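Local coordinates for protein alanine racemase 1 (Caldanaerobacter subterraneus subsp. tengcongensis MB4, PDB 4Y2W) that belongs to the alanine racemase family, joining an N-terminal TIM-barrel domain to a largely beta-stranded C-terminal domain, and is modelled with bound alanine, at residues Arg23-Ile28 with Val33-Val38; Lys27-Asn32 with Ala210-Leu215; Tyr107-Ala112 with Ala155-Leu160; Lys113-Glu118 with Lys124-His129. The protein carries 1 engineered substitution. One frame throughout, in Å; residues are numbered along the deposited sequence.

Contact 1: residues Arg23-Ile28 with Val33-Val38; sequences REIKKI and VKIMAV
Ile-35 lays the CD1 methyl at the end of its longer branch over the helix surface made by Ile-25 and Lys-26, and that one methyl does all the touching from the strand side. Its nearest partners are the CG atom of Lys-26, 3.3 Å from CD1 of Ile-35, and the CG2 methyl of Ile-25, 3.9 Å from the same CD1. With CG1 anti to the carbonyl carbon and chi2 near 177°, the extended CG1-CD1 branch of Ile-35 carries the methyl across from strand 34-38 to the helix, the CA atoms of Lys-26 and Ile-35 being 7.8 Å apart.

Each helix residue suits its place differently. Ile-25 is buried and presents its short CG2 branch, while its CG1 branch leads elsewhere. Lys-26 lies at the exposed border, contributing the apolar start of its chain; bends at chi3 and chi4 then fold the chain to the strand side, past the methyl of Ile-35, without a bond between the segments. On another side of the helix, Lys-27 NZ and Glu-24 OE2 form a weak salt bridge at 3.3 Å, and Glu-24 OE1 also accepts from the backbone of Glu-243. The strand itself is bonded to its neighbours 62-65 and 222-224. This is helix-on-sheet packing on the outer surface of a TIM barrel, where helix 15-28 runs into the first barrel strand through a short connection.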
loop_
_atom_site.group_PDB
_atom_site.type_symbol
_atom_site.label_atom_id
_atom_site.label_comp_id
_atom_site.label_asym_id
_atom_site.label_seq_id
_atom_site.Cartn_x
_atom_site.Cartn_y
_atom_site.Cartn_z
ATOM N N ARG A 23 5.070 -0.460 27.581
ATOM C CA ARG A 23 5.129 -0.539 29.046
ATOM C C ARG A 23 3.894 -1.212 29.675
ATOM O O ARG A 23 3.994 -1.798 30.751
ATOM C CB ARG A 23 5.356 0.847 29.664
ATOM C CG ARG A 23 6.772 1.375 29.473
ATOM C CD ARG A 23 7.074 2.563 30.382
ATOM N NE ARG A 23 6.166 3.690 30.159
ATOM C CZ ARG A 23 6.247 4.547 29.142
ATOM N NH1 ARG A 23 7.193 4.427 28.217
ATOM N NH2 ARG A 23 5.365 5.534 29.045
ATOM N N GLU A 24 2.744 -1.128 29.006
ATOM C CA GLU A 24 1.536 -1.832 29.450
ATOM C C GLU A 24 1.698 -3.349 29.356
ATOM O O GLU A 24 1.202 -4.082 30.211
ATOM C CB GLU A 24 0.313 -1.396 28.636
ATOM C CG GLU A 24 -0.123 0.039 28.878
ATOM C CD GLU A 24 -0.723 0.246 30.254
ATOM O OE1 GLU A 24 -1.626 -0.528 30.630
ATOM O OE2 GLU A 24 -0.295 1.186 30.958
ATOM N N ILE A 25 2.398 -3.815 28.325
ATOM C CA ILE A 25 2.626 -5.248 28.140
ATOM C C ILE A 25 3.526 -5.812 29.244
ATOM O O ILE A 25 3.321 -6.940 29.696
ATOM C CB ILE A 25 3.237 -5.563 26.754
ATOM C CG1 ILE A 25 2.333 -5.052 25.626
ATOM C CG2 ILE A 25 3.470 -7.062 26.590
ATOM C CD1 ILE A 25 0.905 -5.552 25.692
ATOM N N LYS A 26 4.513 -5.028 29.675
ATOM C CA LYS A 26 5.401 -5.431 30.770
ATOM C C LYS A 26 4.658 -5.644 32.096
ATOM O O LYS A 26 5.048 -6.494 32.898
ATOM C CB LYS A 26 6.529 -4.411 30.957
ATOM C CG LYS A 26 7.569 -4.445 29.847
ATOM C CD LYS A 26 8.772 -3.556 30.145
ATOM C CE LYS A 26 9.763 -4.222 31.089
ATOM N NZ LYS A 26 10.381 -5.448 30.507
ATOM N N LYS A 27 3.595 -4.877 32.321
ATOM C CA LYS A 27 2.775 -5.027 33.524
ATOM C C LYS A 27 2.033 -6.364 33.547
ATOM O O LYS A 27 1.878 -6.965 34.606
ATOM C CB LYS A 27 1.768 -3.878 33.638
ATOM C CG LYS A 27 2.402 -2.512 33.852
ATOM C CD LYS A 27 1.367 -1.400 33.761
ATOM C CE LYS A 27 1.973 -0.041 34.079
ATOM N NZ LYS A 27 0.966 1.055 34.027
ATOM N N ILE A 28 1.590 -6.822 32.376
ATOM C CA ILE A 28 0.828 -8.072 32.247
ATOM C C ILE A 28 1.711 -9.305 32.447
ATOM O O ILE A 28 1.302 -10.262 33.108
ATOM C CB ILE A 28 0.135 -8.179 30.862
ATOM C CG1 ILE A 28 -0.817 -6.996 30.628
ATOM C CG2 ILE A 28 -0.616 -9.502 30.723
ATOM C CD1 ILE A 28 -1.817 -6.764 31.740
ATOM N N VAL A 33 10.081 -12.247 32.091
ATOM C CA VAL A 33 9.575 -12.621 30.773
ATOM C C VAL A 33 9.994 -11.561 29.759
ATOM O O VAL A 33 9.697 -10.378 29.932
ATOM C CB VAL A 33 8.038 -12.756 30.767
ATOM C CG1 VAL A 33 7.551 -13.254 29.411
ATOM C CG2 VAL A 33 7.581 -13.686 31.883
ATOM N N LYS A 34 10.676 -11.999 28.702
ATOM C CA LYS A 34 11.223 -11.093 27.689
ATOM C C LYS A 34 10.165 -10.687 26.668
ATOM O O LYS A 34 9.198 -11.417 26.436
ATOM C CB LYS A 34 12.403 -11.747 26.967
ATOM C CG LYS A 34 13.523 -12.184 27.896
ATOM C CD LYS A 34 14.727 -12.711 27.131
ATOM C CE LYS A 34 15.792 -13.219 28.090
ATOM N NZ LYS A 34 17.083 -13.487 27.400
ATOM N N ILE A 35 10.358 -9.522 26.056
ATOM C CA ILE A 35 9.403 -8.998 25.081
ATOM C C ILE A 35 10.042 -8.818 23.705
ATOM O O ILE A 35 11.083 -8.173 23.571
ATOM C CB ILE A 35 8.788 -7.669 25.568
ATOM C CG1 ILE A 35 7.905 -7.948 26.792
ATOM C CG2 ILE A 35 7.984 -7.006 24.454
ATOM C CD1 ILE A 35 7.281 -6.726 27.426
ATOM N N MET A 36 9.405 -9.407 22.695
ATOM C CA MET A 36 9.795 -9.233 21.304
ATOM C C MET A 36 8.758 -8.362 20.614
ATOM O O MET A 36 7.642 -8.812 20.353
ATOM C CB MET A 36 9.872 -10.585 20.594
ATOM C CG MET A 36 9.965 -10.489 19.078
ATOM S SD MET A 36 10.013 -12.093 18.275
ATOM C CE MET A 36 11.739 -12.504 18.487
ATOM N N ALA A 37 9.124 -7.122 20.308
ATOM C CA ALA A 37 8.224 -6.220 19.588
ATOM C C ALA A 37 8.116 -6.641 18.119
ATOM O O ALA A 37 9.087 -6.556 17.368
ATOM C CB ALA A 37 8.709 -4.782 19.699
ATOM N N VAL A 38 6.940 -7.121 17.724
ATOM C CA VAL A 38 6.670 -7.402 16.319
ATOM C C VAL A 38 6.428 -6.057 15.647
ATOM O O VAL A 38 5.503 -5.335 16.015
ATOM C CB VAL A 38 5.444 -8.319 16.136
ATOM C CG1 VAL A 38 5.140 -8.534 14.659
ATOM C CG2 VAL A 38 5.671 -9.653 16.837
#

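Contact 2: residues Lys27-Asn32 with Ala210-Leu215; sequences KIVGKN and AAILNL
Ile-28 and Val-29, where helix 15-28 gives way to a loop, come up beside Ile-212 on helix 209-214, and the backbones draw nearest between the CA atoms of Ile-28 and Leu-213, 7.5 Å apart. Val-29 is the first residue to leave helical geometry, so one partner comes from the last turn and the other from the chain just beyond it.

The CG2 methyl of Ile-28 does the closest work, resting 3.6 Å from the carbonyl O of Ile-212 and 4.4 Å from CG2 of the same residue. Because chi1 of -59° sets CG2 anti to the backbone N, this short branch faces the other helix. Val-29 adds a looser touch, its CG1 lying 4.5 Å from Ile-212 CG2. Beta-branched residues serve well here, offering methyls close to the backbone.

The carbonyl O of Ile-212 is not left to the methyl alone, since it bonds to His-219 NE2; that of Leu-213 bonds to Lys-241 NZ. Val-242 lies against Ile-28 as well. The helix leading into the first strand and the helix preceding the eighth thus pack outside the seam where those two strands of the TIM barrel meet.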
loop_
_atom_site.group_PDB
_atom_site.type_symbol
_atom_site.label_atom_id
_atom_site.label_comp_id
_atom_site.label_asym_id
_atom_site.label_seq_id
_atom_site.Cartn_x
_atom_site.Cartn_y
_atom_site.Cartn_z
ATOM N N LYS A 27 3.595 -4.877 32.321
ATOM C CA LYS A 27 2.775 -5.027 33.524
ATOM C C LYS A 27 2.033 -6.364 33.547
ATOM O O LYS A 27 1.878 -6.965 34.606
ATOM C CB LYS A 27 1.768 -3.878 33.638
ATOM C CG LYS A 27 2.402 -2.512 33.852
ATOM C CD LYS A 27 1.367 -1.400 33.761
ATOM C CE LYS A 27 1.973 -0.041 34.079
ATOM N NZ LYS A 27 0.966 1.055 34.027
ATOM N N ILE A 28 1.590 -6.822 32.376
ATOM C CA ILE A 28 0.828 -8.072 32.247
ATOM C C ILE A 28 1.711 -9.305 32.447
ATOM O O ILE A 28 1.302 -10.262 33.108
ATOM C CB ILE A 28 0.135 -8.179 30.862
ATOM C CG1 ILE A 28 -0.817 -6.996 30.628
ATOM C CG2 ILE A 28 -0.616 -9.502 30.723
ATOM C CD1 ILE A 28 -1.817 -6.764 31.740
ATOM N N VAL A 29 2.908 -9.285 31.864
ATOM C CA VAL A 29 3.843 -10.411 31.966
ATOM C C VAL A 29 4.737 -10.278 33.195
ATOM O O VAL A 29 4.793 -9.221 33.825
ATOM C CB VAL A 29 4.732 -10.551 30.704
ATOM C CG1 VAL A 29 3.875 -10.577 29.445
ATOM C CG2 VAL A 29 5.776 -9.440 30.623
ATOM N N GLY A 30 5.442 -11.357 33.521
ATOM C CA GLY A 30 6.367 -11.365 34.653
ATOM C C GLY A 30 7.547 -10.435 34.439
ATOM O O GLY A 30 7.718 -9.868 33.358
ATOM N N LYS A 31 8.366 -10.280 35.473
ATOM C CA LYS A 31 9.530 -9.400 35.399
ATOM C C LYS A 31 10.692 -10.077 34.662
ATOM O O LYS A 31 11.576 -9.397 34.132
ATOM C CB LYS A 31 9.959 -8.960 36.803
ATOM C CG LYS A 31 10.700 -7.632 36.830
ATOM C CD LYS A 31 10.611 -6.961 38.193
ATOM C CE LYS A 31 11.158 -5.544 38.153
ATOM N NZ LYS A 31 12.618 -5.510 37.858
ATOM N N ASN A 32 10.676 -11.410 34.624
ATOM C CA ASN A 32 11.697 -12.194 33.926
ATOM C C ASN A 32 11.252 -12.688 32.547
ATOM O O ASN A 32 11.964 -13.461 31.908
ATOM C CB ASN A 32 12.109 -13.391 34.789
ATOM C CG ASN A 32 12.767 -12.972 36.093
ATOM O OD1 ASN A 32 13.654 -12.116 36.103
ATOM N ND2 ASN A 32 12.341 -13.576 37.199
ATOM N N ALA A 210 -3.241 -11.878 21.473
ATOM C CA ALA A 210 -4.472 -12.517 21.942
ATOM C C ALA A 210 -4.227 -13.429 23.142
ATOM O O ALA A 210 -4.982 -13.404 24.116
ATOM C CB ALA A 210 -5.121 -13.298 20.811
ATOM N N ALA A 211 -3.168 -14.229 23.064
ATOM C CA ALA A 211 -2.804 -15.146 24.141
ATOM C C ALA A 211 -2.112 -14.426 25.301
ATOM O O ALA A 211 -2.166 -14.889 26.438
ATOM C CB ALA A 211 -1.915 -16.254 23.603
ATOM N N ILE A 212 -1.458 -13.305 25.015
ATOM C CA ILE A 212 -0.814 -12.510 26.062
ATOM C C ILE A 212 -1.849 -11.952 27.039
ATOM O O ILE A 212 -1.604 -11.897 28.247
ATOM C CB ILE A 212 0.017 -11.357 25.459
ATOM C CG1 ILE A 212 1.237 -11.919 24.726
ATOM C CG2 ILE A 212 0.480 -10.382 26.540
ATOM C CD1 ILE A 212 1.776 -11.005 23.647
ATOM N N LEU A 213 -2.998 -11.541 26.513
ATOM C CA LEU A 213 -4.070 -10.993 27.341
ATOM C C LEU A 213 -4.792 -12.091 28.119
ATOM O O LEU A 213 -4.997 -11.978 29.331
ATOM C CB LEU A 213 -5.073 -10.230 26.472
ATOM C CG LEU A 213 -4.537 -8.983 25.758
ATOM C CD1 LEU A 213 -5.508 -8.526 24.681
ATOM C CD2 LEU A 213 -4.262 -7.857 26.745
ATOM N N ASN A 214 -5.158 -13.154 27.409
ATOM C CA ASN A 214 -6.002 -14.213 27.953
ATOM C C ASN A 214 -5.207 -15.296 28.675
ATOM O O ASN A 214 -5.416 -15.555 29.861
ATOM C CB ASN A 214 -6.804 -14.864 26.821
ATOM C CG ASN A 214 -7.681 -13.880 26.069
ATOM O OD1 ASN A 214 -7.836 -12.726 26.471
ATOM N ND2 ASN A 214 -8.258 -14.336 24.959
ATOM N N LEU A 215 -4.292 -15.920 27.942
ATOM C CA LEU A 215 -3.626 -17.146 28.381
ATOM C C LEU A 215 -2.332 -16.857 29.139
ATOM O O LEU A 215 -1.261 -16.764 28.538
ATOM C CB LEU A 215 -3.329 -18.029 27.160
ATOM C CG LEU A 215 -4.484 -18.761 26.454
ATOM C CD1 LEU A 215 -5.815 -18.028 26.495
ATOM C CD2 LEU A 215 -4.110 -19.041 25.006
#

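Contact 3: residues Tyr107-Ala112 with Ala155-Leu160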
loop_
_atom_site.group_PDB
_atom_site.type_symbol
_atom_site.label_atom_id
_atom_site.label_comp_id
_atom_site.label_asym_id
_atom_site.label_seq_id
_atom_site.Cartn_x
_atom_site.Cartn_y
_atom_site.Cartn_z
ATOM N N TYR A 107 13.099 -24.801 10.110
ATOM C CA TYR A 107 12.299 -25.999 10.371
ATOM C C TYR A 107 12.578 -27.134 9.373
ATOM O O TYR A 107 11.686 -27.917 9.047
ATOM C CB TYR A 107 10.802 -25.648 10.407
ATOM C CG TYR A 107 10.316 -24.861 9.208
ATOM C CD1 TYR A 107 9.859 -25.504 8.062
ATOM C CD2 TYR A 107 10.311 -23.467 9.222
ATOM C CE1 TYR A 107 9.417 -24.783 6.967
ATOM C CE2 TYR A 107 9.871 -22.739 8.130
ATOM C CZ TYR A 107 9.424 -23.402 7.006
ATOM O OH TYR A 107 8.985 -22.687 5.918
ATOM N N ASP A 108 13.820 -27.221 8.901
ATOM C CA ASP A 108 14.297 -28.395 8.172
ATOM C C ASP A 108 15.827 -28.423 8.182
ATOM O O ASP A 108 16.477 -27.372 8.201
ATOM C CB ASP A 108 13.739 -28.458 6.743
ATOM C CG ASP A 108 14.335 -27.412 5.828
ATOM O OD1 ASP A 108 14.227 -26.210 6.147
ATOM O OD2 ASP A 108 14.915 -27.799 4.789
ATOM N N ILE A 109 16.387 -29.632 8.182
ATOM C CA ILE A 109 17.827 -29.837 8.380
ATOM C C ILE A 109 18.676 -29.351 7.203
ATOM O O ILE A 109 19.779 -28.842 7.404
ATOM C CB ILE A 109 18.149 -31.328 8.687
ATOM C CG1 ILE A 109 19.571 -31.485 9.246
ATOM C CG2 ILE A 109 17.964 -32.212 7.455
ATOM C CD1 ILE A 109 19.808 -30.752 10.550
ATOM N N LYS A 110 18.170 -29.505 5.983
ATOM C CA LYS A 110 18.925 -29.116 4.796
ATOM C C LYS A 110 19.220 -27.621 4.813
ATOM O O LYS A 110 20.315 -27.197 4.447
ATOM C CB LYS A 110 18.163 -29.482 3.524
ATOM C CG LYS A 110 18.988 -29.341 2.255
ATOM C CD LYS A 110 18.125 -29.449 1.010
ATOM C CE LYS A 110 18.955 -29.268 -0.251
ATOM N NZ LYS A 110 18.100 -29.042 -1.449
ATOM N N TYR A 111 18.236 -26.836 5.246
ATOM C CA TYR A 111 18.375 -25.385 5.353
ATOM C C TYR A 111 19.364 -25.006 6.460
ATOM O O TYR A 111 20.199 -24.122 6.276
ATOM C CB TYR A 111 17.000 -24.747 5.599
ATOM C CG TYR A 111 16.984 -23.228 5.616
ATOM C CD1 TYR A 111 17.410 -22.491 4.513
ATOM C CD2 TYR A 111 16.535 -22.530 6.734
ATOM C CE1 TYR A 111 17.394 -21.105 4.528
ATOM C CE2 TYR A 111 16.513 -21.147 6.756
ATOM C CZ TYR A 111 16.943 -20.439 5.652
ATOM O OH TYR A 111 16.922 -19.063 5.679
ATOM N N ALA A 112 19.273 -25.688 7.598
ATOM C CA ALA A 112 20.196 -25.471 8.712
ATOM C C ALA A 112 21.650 -25.700 8.306
ATOM O O ALA A 112 22.530 -24.938 8.699
ATOM C CB ALA A 112 19.833 -26.375 9.879
ATOM N N ALA A 155 21.677 -28.913 17.339
ATOM C CA ALA A 155 22.296 -28.601 18.630
ATOM C C ALA A 155 23.791 -28.922 18.645
ATOM O O ALA A 155 24.551 -28.328 19.413
ATOM C CB ALA A 155 21.588 -29.354 19.744
ATOM N N ASN A 156 24.202 -29.863 17.795
ATOM C CA ASN A 156 25.596 -30.284 17.697
ATOM C C ASN A 156 26.358 -29.634 16.542
ATOM O O ASN A 156 27.522 -29.962 16.304
ATOM C CB ASN A 156 25.657 -31.809 17.573
ATOM C CG ASN A 156 24.820 -32.513 18.629
ATOM O OD1 ASN A 156 24.802 -32.110 19.794
ATOM N ND2 ASN A 156 24.118 -33.568 18.225
ATOM N N MET A 157 25.703 -28.722 15.829
ATOM C CA MET A 157 26.342 -27.952 14.764
ATOM C C MET A 157 26.954 -26.689 15.360
ATOM O O MET A 157 26.235 -25.774 15.761
ATOM C CB MET A 157 25.325 -27.590 13.681
ATOM C CG MET A 157 24.854 -28.782 12.859
ATOM S SD MET A 157 23.669 -28.333 11.574
ATOM C CE MET A 157 23.068 -29.951 11.095
ATOM N N ARG A 158 28.282 -26.650 15.419
ATOM C CA ARG A 158 29.011 -25.545 16.056
ATOM C C ARG A 158 28.873 -24.202 15.325
ATOM O O ARG A 158 29.096 -23.146 15.919
ATOM C CB ARG A 158 30.497 -25.904 16.221
ATOM C CG ARG A 158 31.282 -26.025 14.920
ATOM C CD ARG A 158 32.630 -26.693 15.150
ATOM N NE ARG A 158 33.390 -26.879 13.912
ATOM C CZ ARG A 158 34.042 -25.916 13.257
ATOM N NH1 ARG A 158 34.699 -26.213 12.144
ATOM N NH2 ARG A 158 34.042 -24.660 13.698
ATOM N N GLY A 159 28.515 -24.245 14.042
ATOM C CA GLY A 159 28.273 -23.032 13.267
ATOM C C GLY A 159 26.989 -22.309 13.641
ATOM O O GLY A 159 26.841 -21.121 13.352
ATOM N N LEU A 160 26.059 -23.026 14.271
ATOM C CA LEU A 160 24.788 -22.451 14.709
ATOM C C LEU A 160 24.769 -22.209 16.209
ATOM O O LEU A 160 25.590 -22.750 16.946
ATOM C CB LEU A 160 23.634 -23.389 14.355
ATOM C CG LEU A 160 23.526 -23.829 12.898
ATOM C CD1 LEU A 160 22.320 -24.741 12.717
ATOM C CD2 LEU A 160 23.443 -22.622 11.976
#
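Among the flat groups, the peptide carbonyl of Ala-112 is the one that meets the other segment: its O lies 4.0 Å from Leu-160 CD1, which stands over one face of the carbonyl, and 4.1 Å from CD2 of the same leucine, which lies closer to the carbonyl's plane. The two tyrosine rings look elsewhere. Tyr-111 meets the ring of Tyr-88 with planes at about 40° and bonds through its OH to the carbonyl of Thr-89, whereas Tyr-107 stacks edge-to-face with His-256 of the second subunit.

The rest of the contact is aliphatic. Ala-112 CB stands 4.1 Å from Leu-160 CD1, and the small side chain allows the broad leucine to lie near the helix backbone. One turn earlier, Ile-109 CD1 and Met-157 CE approach to 3.4 Å, the two side chains crossing at a slant. Met-157 reaches there because its chain is extended beyond CG, with chi2 near -179°; an unbranched, flexible residue is apt for spanning such a distance.

Both backbones are held locally. Asp-108 is the N-cap of helix 109-121, its OD2 accepting a weak capping bond of 3.5 Å from Tyr-111 N, at an N-H...O angle of 146°. In the other segment, a type I turn from Met-157 to Leu-160 is closed by Leu-160 N bonding to Met-157 O at 3.1 Å. Chemically, the segments adhere through methyl groups and aliphatic surface, while the polar bonding stays within each segment or goes to outside partners: the contact should therefore owe its stability chiefly to burial of apolar groups.

Contact 4: residues Lys113-Glu118 with Lys124-His129; sequences KELEKE and KRAKVH
Leu-115 is where segment 113-118 of the helix meets the strand, through Ala-126 and Val-128. Before it, Lys-113 and Glu-114 lie on other sides of the helix, and Lys-113 NZ forms a salt bridge with Glu-153.

At Leu-115 the side chain points toward the sheet. Its CG is anti to the backbone N, chi1 near 180°, which throws the fork outward so that the two methyls part over the strand. CG lies 3.8 Å from Ala-126 CB, with CD1 of Leu-115 at 3.9 Å and its CD2 at 4.0 Å from that same CB, so the alanine methyl sits against the flat of the fork, nearly equidistant from its three carbons. CD2 also meets Val-128 CG1, 3.4 Å away, and the leucine and valine side chains lie alongside, running in opposite senses. A small alanine leaves room for a branched leucine here, and the valine fills the next position on the same side of the strand.

Past Leu-115, Glu-116 turns away from the strand. Lys-117 N continues the helical bonding, donating to Lys-113 O at 2.9 Å, and its side chain is exposed. Glu-118 leans on Arg-95 and Val-98 of helix 94-99, the helix whose Ile-97 and Val-98 also pack on Leu-115.

Along the strand, Ala-126 and Val-128 alternate with Lys-127, which points away and pairs with Asp-101. Leu-115 thus packs helix 109-121 on strand 126-131; together with the parallel strand 103-106 they form a beta-alpha-beta crossover unit of the TIM barrel.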
loop_
_atom_site.group_PDB
_atom_site.type_symbol
_atom_site.label_atom_id
_atom_site.label_comp_id
_atom_site.label_asym_id
_atom_site.label_seq_id
_atom_site.Cartn_x
_atom_site.Cartn_y
_atom_site.Cartn_z
ATOM N N LYS A 113 21.892 -26.752 7.525
ATOM C CA LYS A 113 23.230 -27.052 6.999
ATOM C C LYS A 113 23.748 -25.929 6.107
ATOM O O LYS A 113 24.891 -25.494 6.253
ATOM C CB LYS A 113 23.222 -28.361 6.199
ATOM C CG LYS A 113 23.085 -29.627 7.033
ATOM C CD LYS A 113 23.130 -30.866 6.145
ATOM C CE LYS A 113 22.799 -32.140 6.912
ATOM N NZ LYS A 113 23.743 -32.395 8.037
ATOM N N GLU A 114 22.904 -25.479 5.180
ATOM C CA GLU A 114 23.246 -24.380 4.269
ATOM C C GLU A 114 23.545 -23.090 5.028
ATOM O O GLU A 114 24.426 -22.323 4.634
ATOM C CB GLU A 114 22.114 -24.137 3.261
ATOM C CG GLU A 114 21.958 -25.236 2.217
ATOM C CD GLU A 114 20.670 -25.119 1.416
ATOM O OE1 GLU A 114 20.238 -26.137 0.834
ATOM O OE2 GLU A 114 20.082 -24.017 1.366
ATOM N N LEU A 115 22.813 -22.850 6.112
ATOM C CA LEU A 115 23.088 -21.701 6.968
ATOM C C LEU A 115 24.416 -21.879 7.701
ATOM O O LEU A 115 25.229 -20.957 7.738
ATOM C CB LEU A 115 21.948 -21.475 7.969
ATOM C CG LEU A 115 22.096 -20.291 8.941
ATOM C CD1 LEU A 115 22.424 -18.990 8.218
ATOM C CD2 LEU A 115 20.832 -20.131 9.772
ATOM N N GLU A 116 24.629 -23.066 8.274
ATOM C CA GLU A 116 25.867 -23.375 9.004
ATOM C C GLU A 116 27.084 -23.147 8.112
ATOM O O GLU A 116 28.058 -22.527 8.534
ATOM C CB GLU A 116 25.867 -24.824 9.516
ATOM C CG GLU A 116 26.935 -25.106 10.573
ATOM C CD GLU A 116 27.267 -26.582 10.754
ATOM O OE1 GLU A 116 26.890 -27.412 9.901
ATOM O OE2 GLU A 116 27.927 -26.914 11.762
ATOM N N LYS A 117 27.005 -23.644 6.880
ATOM C CA LYS A 117 28.067 -23.484 5.886
ATOM C C LYS A 117 28.513 -22.024 5.752
ATOM O O LYS A 117 29.710 -21.727 5.777
ATOM C CB LYS A 117 27.589 -24.022 4.533
ATOM C CG LYS A 117 28.657 -24.121 3.454
ATOM C CD LYS A 117 28.115 -24.847 2.227
ATOM C CE LYS A 117 28.901 -24.524 0.962
ATOM N NZ LYS A 117 30.262 -25.132 0.956
ATOM N N GLU A 118 27.543 -21.119 5.628
ATOM C CA GLU A 118 27.820 -19.684 5.521
ATOM C C GLU A 118 28.339 -19.102 6.844
ATOM O O GLU A 118 29.168 -18.191 6.839
ATOM C CB GLU A 118 26.554 -18.943 5.071
ATOM C CG GLU A 118 26.756 -17.480 4.698
ATOM C CD GLU A 118 27.610 -17.287 3.459
ATOM O OE1 GLU A 118 27.479 -18.084 2.506
ATOM O OE2 GLU A 118 28.403 -16.324 3.438
ATOM N N LYS A 124 31.556 -16.721 12.016
ATOM C CA LYS A 124 30.586 -16.235 12.995
ATOM C C LYS A 124 29.598 -17.361 13.278
ATOM O O LYS A 124 29.635 -18.405 12.622
ATOM C CB LYS A 124 29.845 -14.996 12.470
ATOM C CG LYS A 124 30.740 -13.789 12.210
ATOM C CD LYS A 124 29.978 -12.606 11.621
ATOM C CE LYS A 124 29.490 -11.624 12.682
ATOM N NZ LYS A 124 28.402 -12.165 13.544
ATOM N N ARG A 125 28.721 -17.149 14.254
ATOM C CA ARG A 125 27.726 -18.151 14.626
ATOM C C ARG A 125 26.312 -17.613 14.382
ATOM O O ARG A 125 25.938 -16.570 14.918
ATOM C CB ARG A 125 27.906 -18.564 16.089
ATOM C CG ARG A 125 29.356 -18.821 16.493
ATOM C CD ARG A 125 29.504 -20.056 17.371
ATOM N NE ARG A 125 28.798 -19.949 18.647
ATOM C CZ ARG A 125 28.600 -20.963 19.490
ATOM N NH1 ARG A 125 29.055 -22.182 19.208
ATOM N NH2 ARG A 125 27.943 -20.760 20.627
ATOM N N ALA A 126 25.536 -18.331 13.572
ATOM C CA ALA A 126 24.199 -17.883 13.169
ATOM C C ALA A 126 23.131 -18.318 14.168
ATOM O O ALA A 126 22.810 -19.505 14.271
ATOM C CB ALA A 126 23.859 -18.408 11.779
ATOM N N LYS A 127 22.583 -17.349 14.897
ATOM C CA LYS A 127 21.491 -17.606 15.833
ATOM C C LYS A 127 20.259 -18.087 15.070
ATOM O O LYS A 127 19.952 -17.560 14.006
ATOM C CB LYS A 127 21.166 -16.338 16.627
ATOM C CG LYS A 127 22.246 -15.953 17.627
ATOM C CD LYS A 127 21.966 -14.621 18.314
ATOM C CE LYS A 127 22.539 -13.447 17.532
ATOM N NZ LYS A 127 22.439 -12.155 18.269
ATOM N N VAL A 128 19.575 -19.105 15.593
ATOM C CA VAL A 128 18.358 -19.624 14.959
ATOM C C VAL A 128 17.286 -19.987 15.976
ATOM O O VAL A 128 17.589 -20.423 17.087
ATOM C CB VAL A 128 18.622 -20.869 14.080
ATOM C CG1 VAL A 128 19.458 -20.505 12.864
ATOM C CG2 VAL A 128 19.287 -21.979 14.880
ATOM N N HIS A 129 16.032 -19.796 15.572
ATOM C CA HIS A 129 14.864 -20.181 16.355
ATOM C C HIS A 129 14.094 -21.236 15.573
ATOM O O HIS A 129 13.837 -21.055 14.384
ATOM C CB HIS A 129 13.969 -18.967 16.602
ATOM C CG HIS A 129 14.469 -18.051 17.674
ATOM N ND1 HIS A 129 13.633 -17.221 18.386
ATOM C CD2 HIS A 129 15.713 -17.846 18.171
ATOM C CE1 HIS A 129 14.338 -16.535 19.266
ATOM N NE2 HIS A 129 15.604 -16.897 19.159
#

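From the N terminus, contact 1 closes a short loop between helix 15-28 and the first barrel strand. Contact 2 starts on the same helix, sharing Lys-27 and Ile-28, but closes only after 177 intervening residues, on helix 209-214. Nested within that long loop is contact 3, which joins the start of helix 109-121 to the turn before strand 160-166, and within it lies contact 4, between the same helix and strand 126-131. Contacts 3 and 4 have centres about 7 Å apart, and Gly-159 O probably bonds to Ala-126 N. Contacts 1 and 2 lie on another part of the barrel, the centres of contacts 1 and 3 being about 30 Å apart.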